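Local coordinates for Lys-gingipain catalytic subunit (Porphyromonas gingivalis, PDB 6I9A), which cleaves proteins after lysine as a secreted calcium-binding cysteine endopeptidase of family C25, attacking hosts' haemoglobin, collagen and immunoglobulins, at residues K93-T97 and H351-A356; W163-V167 and V298-Q302; E183-T187 and P367-M371; Y197-Y201 and W222-L227; A275-P281 and A356-D362. All blocks are in the same frame, centred on the assembly; numbering follows the deposited sequence. Where two conformers were deposited one is given.

Contact 1 of 5, residues K93-T97 and H351-A356; sequences KGKKT and HYYWEA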
# COMPACT_ATOMS: atom_id res chain seq x y z
N LYS A 93 0.47 13.99 17.57
CA LYS A 93 0.43 12.93 18.59
C LYS A 93 -0.97 12.31 18.62
O LYS A 93 -1.96 13.04 18.71
CB LYS A 93 0.79 13.59 19.94
CG LYS A 93 1.06 12.65 21.09
CD LYS A 93 1.57 13.41 22.31
CE LYS A 93 1.08 12.80 23.60
NZ LYS A 93 -0.14 13.49 24.08
N GLY A 94 -1.06 11.00 18.55
CA GLY A 94 -2.35 10.33 18.66
C GLY A 94 -3.01 10.59 20.02
O GLY A 94 -2.31 10.68 21.03
N LYS A 95 -4.34 10.71 20.02
CA LYS A 95 -5.15 10.89 21.25
C LYS A 95 -5.02 9.64 22.11
O LYS A 95 -4.95 9.72 23.34
CB LYS A 95 -6.63 11.16 20.92
CG LYS A 95 -7.55 11.26 22.18
CD LYS A 95 -9.04 11.48 21.91
CE LYS A 95 -9.75 11.40 23.23
NZ LYS A 95 -11.14 11.89 23.13
N LYS A 96 -4.99 8.47 21.45
CA LYS A 96 -4.89 7.20 22.16
C LYS A 96 -3.48 6.69 22.18
O LYS A 96 -3.02 6.14 23.20
CB LYS A 96 -5.81 6.15 21.50
CG LYS A 96 -7.27 6.56 21.33
CD LYS A 96 -7.85 7.04 22.68
CE LYS A 96 -9.31 7.32 22.59
NZ LYS A 96 -9.77 8.04 23.83
N THR A 97 -2.75 6.84 21.08
CA THR A 97 -1.41 6.24 21.03
C THR A 97 -0.36 7.06 21.73
O THR A 97 0.65 6.49 22.14
CB THR A 97 -0.96 6.02 19.59
OG1 THR A 97 -0.78 7.32 18.99
CG2 THR A 97 -1.98 5.18 18.84
N HIS A 351 -9.85 2.71 18.03
CA HIS A 351 -9.36 4.05 17.75
C HIS A 351 -7.80 4.05 17.76
O HIS A 351 -7.16 4.62 16.86
CB HIS A 351 -9.96 5.02 18.77
CG HIS A 351 -9.70 6.46 18.47
ND1 HIS A 351 -10.37 7.44 19.20
CD2 HIS A 351 -8.95 7.08 17.52
CE1 HIS A 351 -9.97 8.62 18.72
NE2 HIS A 351 -9.12 8.45 17.69
N TYR A 352 -7.22 3.43 18.78
CA TYR A 352 -5.79 3.29 18.86
C TYR A 352 -5.22 2.68 17.57
O TYR A 352 -4.22 3.16 17.04
CB TYR A 352 -5.45 2.42 20.08
CG TYR A 352 -3.98 2.24 20.35
CD1 TYR A 352 -3.23 1.34 19.61
CD2 TYR A 352 -3.36 2.87 21.42
CE1 TYR A 352 -1.89 1.10 19.90
CE2 TYR A 352 -2.02 2.63 21.73
CZ TYR A 352 -1.29 1.75 20.96
OH TYR A 352 0.01 1.49 21.33
N TYR A 353 -5.84 1.58 17.09
CA TYR A 353 -5.32 0.91 15.87
C TYR A 353 -5.37 1.81 14.65
O TYR A 353 -4.39 1.84 13.88
CB TYR A 353 -6.03 -0.43 15.60
CG TYR A 353 -5.15 -1.56 16.12
CD1 TYR A 353 -4.59 -2.50 15.25
CD2 TYR A 353 -4.78 -1.62 17.46
CE1 TYR A 353 -3.69 -3.45 15.71
CE2 TYR A 353 -3.83 -2.53 17.91
CZ TYR A 353 -3.29 -3.44 17.03
OH TYR A 353 -2.37 -4.34 17.49
N TRP A 354 -6.45 2.60 14.47
CA TRP A 354 -6.50 3.51 13.32
C TRP A 354 -5.43 4.57 13.45
O TRP A 354 -4.89 4.98 12.42
CB TRP A 354 -7.91 4.09 13.19
CG TRP A 354 -8.92 3.09 12.69
CD1 TRP A 354 -9.80 2.34 13.45
CD2 TRP A 354 -9.06 2.64 11.34
NE1 TRP A 354 -10.51 1.49 12.64
CE2 TRP A 354 -10.07 1.64 11.33
CE3 TRP A 354 -8.41 2.96 10.14
CZ2 TRP A 354 -10.48 1.00 10.15
CZ3 TRP A 354 -8.84 2.35 8.98
CH2 TRP A 354 -9.83 1.35 8.98
N GLU A 355 -5.09 5.03 14.67
CA GLU A 355 -3.98 5.96 14.86
C GLU A 355 -2.60 5.29 14.71
O GLU A 355 -1.61 5.99 14.44
CB GLU A 355 -4.03 6.57 16.26
CG GLU A 355 -5.14 7.60 16.50
CD GLU A 355 -5.09 8.21 17.88
OE1 GLU A 355 -4.46 7.64 18.80
OE2 GLU A 355 -5.67 9.31 18.04
N ALA A 356 -2.52 3.99 14.99
CA ALA A 356 -1.24 3.31 15.12
C ALA A 356 -0.60 2.91 13.79
O ALA A 356 0.58 3.15 13.55
CB ALA A 356 -1.41 2.04 15.97
O HOH W 1 0.24 6.65 16.51
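Thr97 lays its methyl group over one face of the Tyr352 ring, a CH-pi contact with CG2 3.7 Å from the ring centroid and almost on its normal. The arrangement is a carboxylate from a helix gathering the backbone amides of a loop: residues 94-97 belong to the loop between strands 92-93 and 100-101, residues 351-356 to helix 350-356 of the gingipain catalytic domain. Glu355 points at the loop, where the backbone of 95-97 has coiled into helical angles and turns three successive NH groups the same way. Lys95 N donates to Glu355 OE2 at 2.8 Å, while Lys96 N and Thr97 N share Glu355 OE1 at 2.8 and 3.0 Å. Gly94 fits close beside the carboxylate; a CB there would run into OE1. Tyr104 OH bonds to both Glu355 OE2 and His351 NE2, so one hydroxyl links the acid and the imidazole. One turn before Glu355, His351 carries the aliphatic part of Lys96 on its ring face, with CG 4.0 Å from the centroid, and the ends of the Lys95 and Lys96 side chains lead away from the helix. Tyr352, whose hydroxyl bonds to Asn282 O, lies about 7 Å from the nucleophile Cys249, side chain to side chain. Beside Thr97, whose OG1 also hydrogen-bonds to Lys99 N, a water bridges the segments, 2.8 Å from Thr97 OG1 and 2.9 Å from Glu355 O.

Contact 2 of 5, residues W163-V167 and V298-Q302; sequences WNSQV and VFGVQ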
# COMPACT_ATOMS: atom_id res chain seq x y z
N TRP A 163 3.25 -16.12 23.79
CA TRP A 163 2.40 -15.75 22.65
C TRP A 163 2.82 -16.39 21.34
O TRP A 163 1.98 -16.42 20.42
CB TRP A 163 2.39 -14.22 22.49
CG TRP A 163 1.63 -13.48 23.56
CD1 TRP A 163 2.17 -12.78 24.60
CD2 TRP A 163 0.22 -13.31 23.63
NE1 TRP A 163 1.16 -12.22 25.35
CE2 TRP A 163 -0.05 -12.54 24.78
CE3 TRP A 163 -0.86 -13.81 22.87
CZ2 TRP A 163 -1.35 -12.19 25.17
CZ3 TRP A 163 -2.15 -13.42 23.22
CH2 TRP A 163 -2.39 -12.68 24.40
N ASN A 164 4.06 -16.88 21.20
CA ASN A 164 4.40 -17.49 19.91
C ASN A 164 3.46 -18.66 19.62
O ASN A 164 2.95 -18.79 18.50
CB ASN A 164 5.88 -17.92 19.95
CG ASN A 164 6.21 -18.88 18.84
OD1 ASN A 164 5.96 -20.09 18.93
ND2 ASN A 164 6.66 -18.34 17.70
N SER A 165 3.19 -19.52 20.62
CA SER A 165 2.33 -20.67 20.32
C SER A 165 0.86 -20.28 20.30
O SER A 165 0.05 -20.90 19.58
CB SER A 165 2.54 -21.79 21.35
OG SER A 165 2.21 -21.37 22.68
N GLN A 166 0.46 -19.30 21.12
CA GLN A 166 -0.96 -18.96 21.26
C GLN A 166 -1.48 -18.12 20.12
O GLN A 166 -2.67 -18.24 19.79
CB GLN A 166 -1.20 -18.24 22.58
CG GLN A 166 -0.96 -19.19 23.77
CD GLN A 166 -2.08 -20.21 23.82
OE1 GLN A 166 -3.23 -19.84 23.94
NE2 GLN A 166 -1.76 -21.45 23.63
N VAL A 167 -0.63 -17.26 19.54
CA VAL A 167 -1.11 -16.36 18.48
C VAL A 167 -0.17 -16.33 17.27
O VAL A 167 -0.66 -16.32 16.16
CB VAL A 167 -1.24 -14.94 19.06
CG1 VAL A 167 -1.31 -13.86 17.97
CG2 VAL A 167 -2.50 -14.85 19.93
N VAL A 298 -9.44 -17.19 18.25
CA VAL A 298 -9.29 -17.56 19.65
C VAL A 298 -7.84 -17.92 19.94
O VAL A 298 -7.18 -18.61 19.15
CB VAL A 298 -10.25 -18.74 19.95
CG1 VAL A 298 -10.01 -19.33 21.33
CG2 VAL A 298 -11.70 -18.28 19.81
N PHE A 299 -7.31 -17.42 21.05
CA PHE A 299 -5.93 -17.71 21.41
C PHE A 299 -5.72 -19.20 21.63
O PHE A 299 -6.53 -19.86 22.32
CB PHE A 299 -5.50 -16.97 22.68
CG PHE A 299 -5.72 -15.46 22.66
CD1 PHE A 299 -5.63 -14.74 21.49
CD2 PHE A 299 -6.02 -14.78 23.84
CE1 PHE A 299 -5.85 -13.37 21.48
CE2 PHE A 299 -6.21 -13.40 23.82
CZ PHE A 299 -6.12 -12.70 22.66
N GLY A 300 -4.67 -19.74 21.02
CA GLY A 300 -4.33 -21.13 21.25
C GLY A 300 -5.17 -22.14 20.51
O GLY A 300 -5.01 -23.34 20.77
N VAL A 301 -6.03 -21.71 19.58
CA VAL A 301 -6.94 -22.57 18.85
C VAL A 301 -6.80 -22.15 17.41
O VAL A 301 -6.91 -20.95 17.10
CB VAL A 301 -8.37 -22.44 19.42
CG1 VAL A 301 -9.34 -23.37 18.68
CG2 VAL A 301 -8.40 -22.72 20.94
N GLN A 302 -6.55 -23.09 16.53
CA GLN A 302 -6.30 -22.71 15.17
C GLN A 302 -7.56 -22.08 14.51
O GLN A 302 -8.62 -22.72 14.52
CB GLN A 302 -5.79 -23.91 14.35
CG GLN A 302 -5.37 -23.52 12.92
CD GLN A 302 -4.23 -22.54 12.90
OE1 GLN A 302 -3.38 -22.55 13.81
NE2 GLN A 302 -4.17 -21.65 11.90
O HOH W 2 -3.52 -23.93 23.10
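Aromatic packing comes first. Trp163 presents the edge of its six-membered ring to the face of Phe299, a T-shaped pair with centroids 5.1 Å apart and planes at 85°; the closest atoms are Trp163 CH2 and Phe299 CE2 at 3.9 Å. Val167, one helical turn on, adds an aliphatic contact to the same phenyl ring, its CG2 3.5 Å from Phe299 CD1. The polar part is compact. Gly300 N donates to Gln166 O at 2.8 Å, and a water accepts from Gln166 NE2 at 3.1 Å and donates to Gly300 O at 2.8 Å. Gly300 is the third residue of a type II turn, Val298 to Val301, with positive phi; a CB here would also collide with Gln166 OE1. Trp163 further stacks on Trp285 and touches the bound inhibitor KYT-36. The contact is thus a beta turn docked on the N-terminal part of helix 163-178, backing an aromatic wall of the gingipain active-site cleft.

Contact 3 of 5, residues E183-T187 and P367-M371; sequences EHGYT and PYRAM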
# COMPACT_ATOMS: atom_id res chain seq x y z
N GLU A 183 -1.09 -23.87 -4.16
CA GLU A 183 -2.38 -23.82 -4.88
C GLU A 183 -2.69 -22.40 -5.34
O GLU A 183 -3.47 -22.21 -6.28
CB GLU A 183 -3.52 -24.37 -3.98
CG GLU A 183 -3.34 -25.86 -3.68
CD GLU A 183 -2.31 -26.32 -2.63
OE1 GLU A 183 -1.61 -25.50 -1.99
OE2 GLU A 183 -2.24 -27.56 -2.44
N HIS A 184 -2.04 -21.38 -4.73
CA HIS A 184 -2.18 -19.98 -5.16
C HIS A 184 -0.98 -19.51 -5.96
O HIS A 184 -0.88 -18.33 -6.29
CB HIS A 184 -2.39 -19.06 -3.94
CG HIS A 184 -3.76 -19.22 -3.35
ND1 HIS A 184 -4.10 -20.33 -2.62
CD2 HIS A 184 -4.86 -18.43 -3.48
CE1 HIS A 184 -5.39 -20.18 -2.29
NE2 HIS A 184 -5.87 -19.05 -2.77
N GLY A 185 -0.10 -20.43 -6.34
CA GLY A 185 1.05 -20.13 -7.19
C GLY A 185 2.36 -19.85 -6.49
O GLY A 185 3.34 -19.56 -7.17
N TYR A 186 2.42 -19.96 -5.17
CA TYR A 186 3.67 -19.71 -4.46
C TYR A 186 4.51 -20.96 -4.42
O TYR A 186 4.07 -21.99 -3.87
CB TYR A 186 3.41 -19.21 -3.02
CG TYR A 186 2.78 -17.83 -3.05
CD1 TYR A 186 3.57 -16.69 -3.17
CD2 TYR A 186 1.41 -17.67 -2.86
CE1 TYR A 186 3.00 -15.41 -3.17
CE2 TYR A 186 0.84 -16.40 -2.85
CZ TYR A 186 1.65 -15.27 -2.96
OH TYR A 186 1.06 -14.02 -2.92
N THR A 187 5.68 -20.89 -5.05
CA THR A 187 6.59 -22.03 -5.13
C THR A 187 7.44 -22.19 -3.89
O THR A 187 7.95 -23.28 -3.64
CB THR A 187 7.54 -21.85 -6.35
OG1 THR A 187 8.28 -20.63 -6.19
CG2 THR A 187 6.77 -21.80 -7.68
N PRO A 367 -0.24 -4.98 -5.00
CA PRO A 367 0.71 -6.09 -4.97
C PRO A 367 0.21 -7.25 -5.79
O PRO A 367 -0.97 -7.63 -5.76
CB PRO A 367 0.81 -6.47 -3.47
CG PRO A 367 0.35 -5.19 -2.75
CD PRO A 367 -0.76 -4.67 -3.65
N TYR A 368 1.17 -7.91 -6.48
CA TYR A 368 0.85 -9.17 -7.16
C TYR A 368 0.63 -10.27 -6.10
O TYR A 368 1.01 -10.13 -4.92
CB TYR A 368 2.02 -9.57 -8.12
CG TYR A 368 2.41 -8.45 -9.06
CD1 TYR A 368 1.50 -7.92 -9.96
CD2 TYR A 368 3.70 -7.92 -9.04
CE1 TYR A 368 1.85 -6.88 -10.82
CE2 TYR A 368 4.08 -6.89 -9.90
CZ TYR A 368 3.13 -6.35 -10.76
OH TYR A 368 3.42 -5.28 -11.58
N ARG A 369 -0.01 -11.35 -6.52
CA ARG A 369 -0.25 -12.51 -5.67
C ARG A 369 0.32 -13.69 -6.41
O ARG A 369 -0.34 -14.28 -7.29
CB ARG A 369 -1.73 -12.66 -5.38
CG ARG A 369 -2.29 -11.55 -4.49
CD ARG A 369 -3.83 -11.74 -4.24
NE ARG A 369 -4.65 -11.52 -5.44
CZ ARG A 369 -5.11 -10.33 -5.81
NH1 ARG A 369 -4.76 -9.25 -5.16
NH2 ARG A 369 -5.86 -10.21 -6.92
N ALA A 370 1.57 -14.02 -6.09
CA ALA A 370 2.40 -14.98 -6.85
C ALA A 370 2.61 -14.40 -8.28
O ALA A 370 2.72 -13.18 -8.41
CB ALA A 370 1.81 -16.39 -6.81
N MET A 371 2.80 -15.26 -9.31
CA MET A 371 3.12 -14.69 -10.62
C MET A 371 1.90 -14.00 -11.22
O MET A 371 0.87 -14.63 -11.44
CB MET A 371 3.59 -15.79 -11.56
CG MET A 371 4.01 -15.26 -12.93
SD MET A 371 5.51 -14.27 -12.90
CE MET A 371 6.74 -15.53 -12.50
O HOH W 3 -2.34 -16.03 -6.24
O HOH W 4 2.97 -18.29 -9.58
O HOH W 5 2.85 -11.90 -2.89
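Ala370 and Tyr186 bury the most surface here. The methyl of Ala370 sits squarely over the Tyr186 ring in a CH-pi contact, CB 3.8 Å from the centroid and 5° off the normal. Ala370 CB also lies 3.4 Å from His184 O and 3.5 Å from Gly185 C, so it plugs the bend where the chain leaves the 3-10 turn for strand 188-192. Gly185, at positive phi, leaves room for it: a CB would come within 3.0 Å of Ala370 CB. Arg369 adds a smaller share, its CA 3.4 Å from Tyr186 OH, while its side chain runs away along Phe317. Around this plug three waters link the segments: one donates to His184 O and Arg369 O, another donates to Gly185 O and accepts from Met371 N, and a third joins Tyr186 OH to Tyr368 O. This is plain packing of the loop after strand 357-361 on the loop leading into edge strand 188-192 of the six-stranded sheet. Direct contact therefore rests on apolar fit, while waters bridge the polar groups.

Contact 4 of 5, residues Y197-Y201 and W222-L227; sequences YTGCY and WADPLL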
# COMPACT_ATOMS: atom_id res chain seq x y z
N TYR A 197 15.44 -19.95 14.44
CA TYR A 197 15.17 -18.98 13.36
C TYR A 197 16.35 -18.79 12.41
O TYR A 197 16.26 -17.98 11.48
CB TYR A 197 14.81 -17.63 13.98
CG TYR A 197 13.50 -17.66 14.73
CD1 TYR A 197 12.28 -17.71 14.05
CD2 TYR A 197 13.47 -17.66 16.12
CE1 TYR A 197 11.06 -17.71 14.73
CE2 TYR A 197 12.26 -17.64 16.82
CZ TYR A 197 11.06 -17.69 16.11
OH TYR A 197 9.89 -17.69 16.82
N THR A 198 17.45 -19.47 12.70
CA THR A 198 18.69 -19.31 11.96
C THR A 198 18.50 -19.26 10.45
O THR A 198 17.82 -20.13 9.88
CB THR A 198 19.59 -20.48 12.27
OG1 THR A 198 19.59 -20.69 13.69
CG2 THR A 198 21.00 -20.25 11.77
N GLY A 199 19.01 -18.19 9.84
CA GLY A 199 18.98 -18.02 8.39
C GLY A 199 17.68 -17.49 7.83
O GLY A 199 17.56 -17.33 6.61
N CYS A 200 16.72 -17.14 8.67
CA CYS A 200 15.40 -16.75 8.15
C CYS A 200 15.42 -15.49 7.28
O CYS A 200 14.57 -15.37 6.42
CB CYS A 200 14.38 -16.59 9.27
SG CYS A 200 14.78 -15.29 10.48
N TYR A 201 16.36 -14.57 7.49
CA TYR A 201 16.36 -13.33 6.69
C TYR A 201 17.21 -13.46 5.41
O TYR A 201 17.18 -12.54 4.60
CB TYR A 201 16.78 -12.13 7.53
CG TYR A 201 15.78 -11.89 8.66
CD1 TYR A 201 14.44 -11.63 8.39
CD2 TYR A 201 16.20 -11.89 10.00
CE1 TYR A 201 13.53 -11.37 9.40
CE2 TYR A 201 15.29 -11.65 11.02
CZ TYR A 201 13.96 -11.39 10.71
OH TYR A 201 13.04 -11.12 11.70
N TRP A 222 13.02 -5.54 13.71
CA TRP A 222 12.23 -6.71 14.07
C TRP A 222 13.12 -7.38 15.13
O TRP A 222 14.28 -7.69 14.85
CB TRP A 222 11.94 -7.62 12.87
CG TRP A 222 11.00 -7.00 11.89
CD1 TRP A 222 10.18 -5.93 12.08
CD2 TRP A 222 10.68 -7.54 10.61
NE1 TRP A 222 9.38 -5.75 10.98
CE2 TRP A 222 9.67 -6.72 10.06
CE3 TRP A 222 11.17 -8.62 9.85
CZ2 TRP A 222 9.06 -7.01 8.82
CZ3 TRP A 222 10.61 -8.86 8.60
CH2 TRP A 222 9.57 -8.05 8.09
N ALA A 223 12.64 -7.56 16.36
CA ALA A 223 13.57 -7.82 17.46
C ALA A 223 14.05 -9.26 17.61
O ALA A 223 15.18 -9.45 18.09
CB ALA A 223 12.97 -7.34 18.77
N ASP A 224 13.21 -10.25 17.31
CA ASP A 224 13.66 -11.64 17.55
C ASP A 224 12.76 -12.60 16.77
O ASP A 224 11.60 -12.81 17.15
CB ASP A 224 13.57 -11.98 19.06
CG ASP A 224 14.19 -13.31 19.40
OD1 ASP A 224 14.49 -14.07 18.50
OD2 ASP A 224 14.32 -13.60 20.63
N PRO A 225 13.25 -13.16 15.66
CA PRO A 225 14.64 -13.07 15.18
C PRO A 225 15.00 -11.66 14.75
O PRO A 225 14.19 -10.94 14.16
CB PRO A 225 14.67 -14.04 14.00
CG PRO A 225 13.22 -14.16 13.55
CD PRO A 225 12.46 -14.09 14.85
N LEU A 226 16.23 -11.26 15.04
CA LEU A 226 16.65 -9.90 14.89
C LEU A 226 16.98 -9.52 13.45
O LEU A 226 17.79 -10.16 12.76
CB LEU A 226 17.91 -9.69 15.76
CG LEU A 226 18.52 -8.27 15.77
CD1 LEU A 226 17.56 -7.27 16.47
CD2 LEU A 226 19.86 -8.26 16.51
N LEU A 227 16.39 -8.38 13.03
CA LEU A 227 16.71 -7.74 11.75
C LEU A 227 16.77 -6.27 12.03
O LEU A 227 15.74 -5.64 12.30
CB LEU A 227 15.66 -8.05 10.69
CG LEU A 227 15.90 -7.46 9.30
CD1 LEU A 227 17.17 -8.02 8.64
CD2 LEU A 227 14.68 -7.67 8.41
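Pro225 is the main bump, and it enters a hollow made by the loop at 197-201. Its CD sits over the face of Tyr197, 3.6 Å from the ring centroid, its CB touches Tyr197 CB at 3.6 Å, and its CG reaches Cys200 SG at 3.6 Å. A type II turn from Tyr197 to Cys200 bends the loop so that Tyr197, Cys200 and Tyr201 all point at the partner. The cis peptide before Pro225 belongs to the tight connection between strands 221-223 and 226-228, paired at Trp222 and Leu227. The second bump is Tyr201, with the largest buried area of the contact, set in the hollow among Trp222, Pro225 and Leu227. Leu227 CB lies over its ring face, 3.8 Å from the centroid, and Tyr201 CE1 is 3.7 Å from Trp222 CE3. Ile156 of strand 152-157 packs on Pro225, Cys200 and Tyr201, while Tyr197 OH bonds to Ala157 O. Ala223 of this hairpin touches the inhibitor, so the contact packs loop 197-201 against chain bordering the cleft. Tyr201 OH donates a hydrogen bond to Pro225 O at 2.7 Å, so the hydroxyl has a polar partner among the apolar groups it packs on.

Contact 5 of 5, residues A275-P281 and A356-D362; sequences AYIGSSP and AYHVLGD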
# COMPACT_ATOMS: atom_id res chain seq x y z
N ALA A 275 7.22 -0.75 -0.07
CA ALA A 275 6.24 -0.24 0.90
C ALA A 275 6.39 -1.08 2.15
O ALA A 275 6.79 -2.25 2.13
CB ALA A 275 4.82 -0.34 0.36
N TYR A 276 6.00 -0.46 3.27
CA TYR A 276 6.02 -1.07 4.61
C TYR A 276 4.77 -0.71 5.33
O TYR A 276 4.35 0.45 5.32
CB TYR A 276 7.23 -0.56 5.39
CG TYR A 276 7.39 -1.25 6.74
CD1 TYR A 276 7.82 -2.57 6.81
CD2 TYR A 276 7.07 -0.59 7.92
CE1 TYR A 276 7.97 -3.22 8.04
CE2 TYR A 276 7.22 -1.23 9.16
CZ TYR A 276 7.67 -2.55 9.21
OH TYR A 276 7.81 -3.22 10.38
N ILE A 277 4.16 -1.71 5.98
CA ILE A 277 3.05 -1.45 6.90
C ILE A 277 3.52 -1.81 8.31
O ILE A 277 4.03 -2.92 8.52
CB ILE A 277 1.80 -2.32 6.55
CG1 ILE A 277 1.24 -1.87 5.19
CG2 ILE A 277 0.74 -2.15 7.65
CD1 ILE A 277 0.27 -2.90 4.58
N GLY A 278 3.39 -0.89 9.24
CA GLY A 278 3.74 -1.18 10.61
C GLY A 278 3.11 -0.16 11.53
O GLY A 278 2.36 0.73 11.10
N SER A 279 3.44 -0.28 12.81
CA SER A 279 2.82 0.53 13.86
C SER A 279 3.77 1.57 14.41
O SER A 279 4.95 1.29 14.65
CB SER A 279 2.41 -0.39 15.00
OG SER A 279 1.73 0.33 16.02
N SER A 280 3.26 2.81 14.58
CA SER A 280 4.04 3.87 15.22
C SER A 280 4.17 3.65 16.75
O SER A 280 5.29 3.68 17.26
CB SER A 280 3.39 5.21 14.86
OG SER A 280 3.99 6.22 15.67
N PRO A 281 3.09 3.35 17.48
CA PRO A 281 3.20 3.03 18.91
C PRO A 281 3.36 1.51 19.07
O PRO A 281 3.52 0.74 18.09
CB PRO A 281 1.86 3.48 19.45
CG PRO A 281 0.88 3.03 18.35
CD PRO A 281 1.66 3.44 17.08
N ALA A 356 -2.52 3.99 14.99
CA ALA A 356 -1.24 3.31 15.12
C ALA A 356 -0.60 2.91 13.79
O ALA A 356 0.58 3.15 13.55
CB ALA A 356 -1.41 2.04 15.97
N TYR A 357 -1.37 2.20 12.95
CA TYR A 357 -0.80 1.60 11.73
C TYR A 357 -0.63 2.61 10.63
O TYR A 357 -1.49 3.51 10.42
CB TYR A 357 -1.62 0.39 11.30
CG TYR A 357 -1.12 -0.90 11.94
CD1 TYR A 357 -1.56 -1.32 13.20
CD2 TYR A 357 -0.13 -1.66 11.32
CE1 TYR A 357 -1.06 -2.47 13.79
CE2 TYR A 357 0.35 -2.82 11.90
CZ TYR A 357 -0.12 -3.23 13.12
OH TYR A 357 0.38 -4.41 13.63
N HIS A 358 0.49 2.50 9.93
CA HIS A 358 0.81 3.39 8.81
C HIS A 358 1.38 2.62 7.67
O HIS A 358 2.01 1.58 7.85
CB HIS A 358 1.89 4.40 9.28
CG HIS A 358 1.36 5.44 10.23
ND1 HIS A 358 1.14 5.16 11.56
CD2 HIS A 358 0.97 6.72 10.00
CE1 HIS A 358 0.62 6.27 12.09
NE2 HIS A 358 0.50 7.24 11.19
N VAL A 359 1.24 3.24 6.47
CA VAL A 359 1.99 2.84 5.30
C VAL A 359 3.15 3.85 5.12
O VAL A 359 2.90 5.07 5.02
CB VAL A 359 1.15 2.80 4.02
CG1 VAL A 359 2.04 2.43 2.82
CG2 VAL A 359 -0.02 1.79 4.13
N LEU A 360 4.37 3.32 5.02
CA LEU A 360 5.57 4.07 4.59
C LEU A 360 5.95 3.51 3.21
O LEU A 360 5.82 2.30 2.95
CB LEU A 360 6.71 3.91 5.60
CG LEU A 360 6.42 4.63 6.92
CD1 LEU A 360 7.26 4.07 8.07
CD2 LEU A 360 6.69 6.14 6.76
N GLY A 361 6.36 4.40 2.31
CA GLY A 361 6.48 4.00 0.92
C GLY A 361 5.12 4.11 0.23
O GLY A 361 4.26 4.87 0.67
N ASP A 362 4.93 3.42 -0.90
CA ASP A 362 3.80 3.72 -1.77
C ASP A 362 2.63 2.79 -1.53
O ASP A 362 2.58 1.64 -1.98
CB ASP A 362 4.28 3.65 -3.23
CG ASP A 362 3.22 4.10 -4.23
OD1 ASP A 362 2.06 4.32 -3.81
OD2 ASP A 362 3.58 4.28 -5.43
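Ile277 and Val359 meet on one face of an antiparallel strand pair, CG1 to CG2 at 4.0 Å, and Ile277 CG2 also touches Tyr357 CD2 at 3.8 Å. Strand 357-361 is the edge strand of the six-stranded sheet in the catalytic domain, antiparallel to a parallel set that ends with 273-279; helix 325-342 covers this face through Met329. Ser279 CB lies over the Tyr357 ring, whose OH bonds to Asp288. Tyr276, His358 and Leu360 occupy the other face, where His358 is near Phe254 and Leu360 near Glu263 of a calcium site. Between the faces run backbone bonds: Tyr276 N to Leu360 O at 2.8 Å, Leu360 N to Tyr276 O at 2.9 Å, and two between Gly278 and His358. A CB on Gly278 would strike the Tyr276 ring. Where helix 350-356 gives way to the strand, Pro281 CG packs on Ala356 CB at 3.4 Å, and Ala356 O accepts from both Ser280 N and His358 ND1, each at 2.9 Å.

All five contacts lie in the C25 catalytic domain. Contacts 1 and 5 are continuous: they share Ala356, where helix 350-356 runs into strand 357-361, and Pro281 of contact 5 touches Thr97 and Tyr352. Contact 4 closes before contact 5 opens, yet Trp222 and Tyr276 join them by a probable hydrogen bond; it also touches contact 2 through Asn164 and Tyr197. Contact 4 lies within the spans of contacts 1, 2 and 3. Contact 3 stands apart, its centre about 34 Å from that of contact 1, across the chain's centre. Contacts 2 and 4 each touch the inhibitor, with contact 1 close by; contact 5 closes one edge of the six-stranded sheet and contact 3 lies by the other.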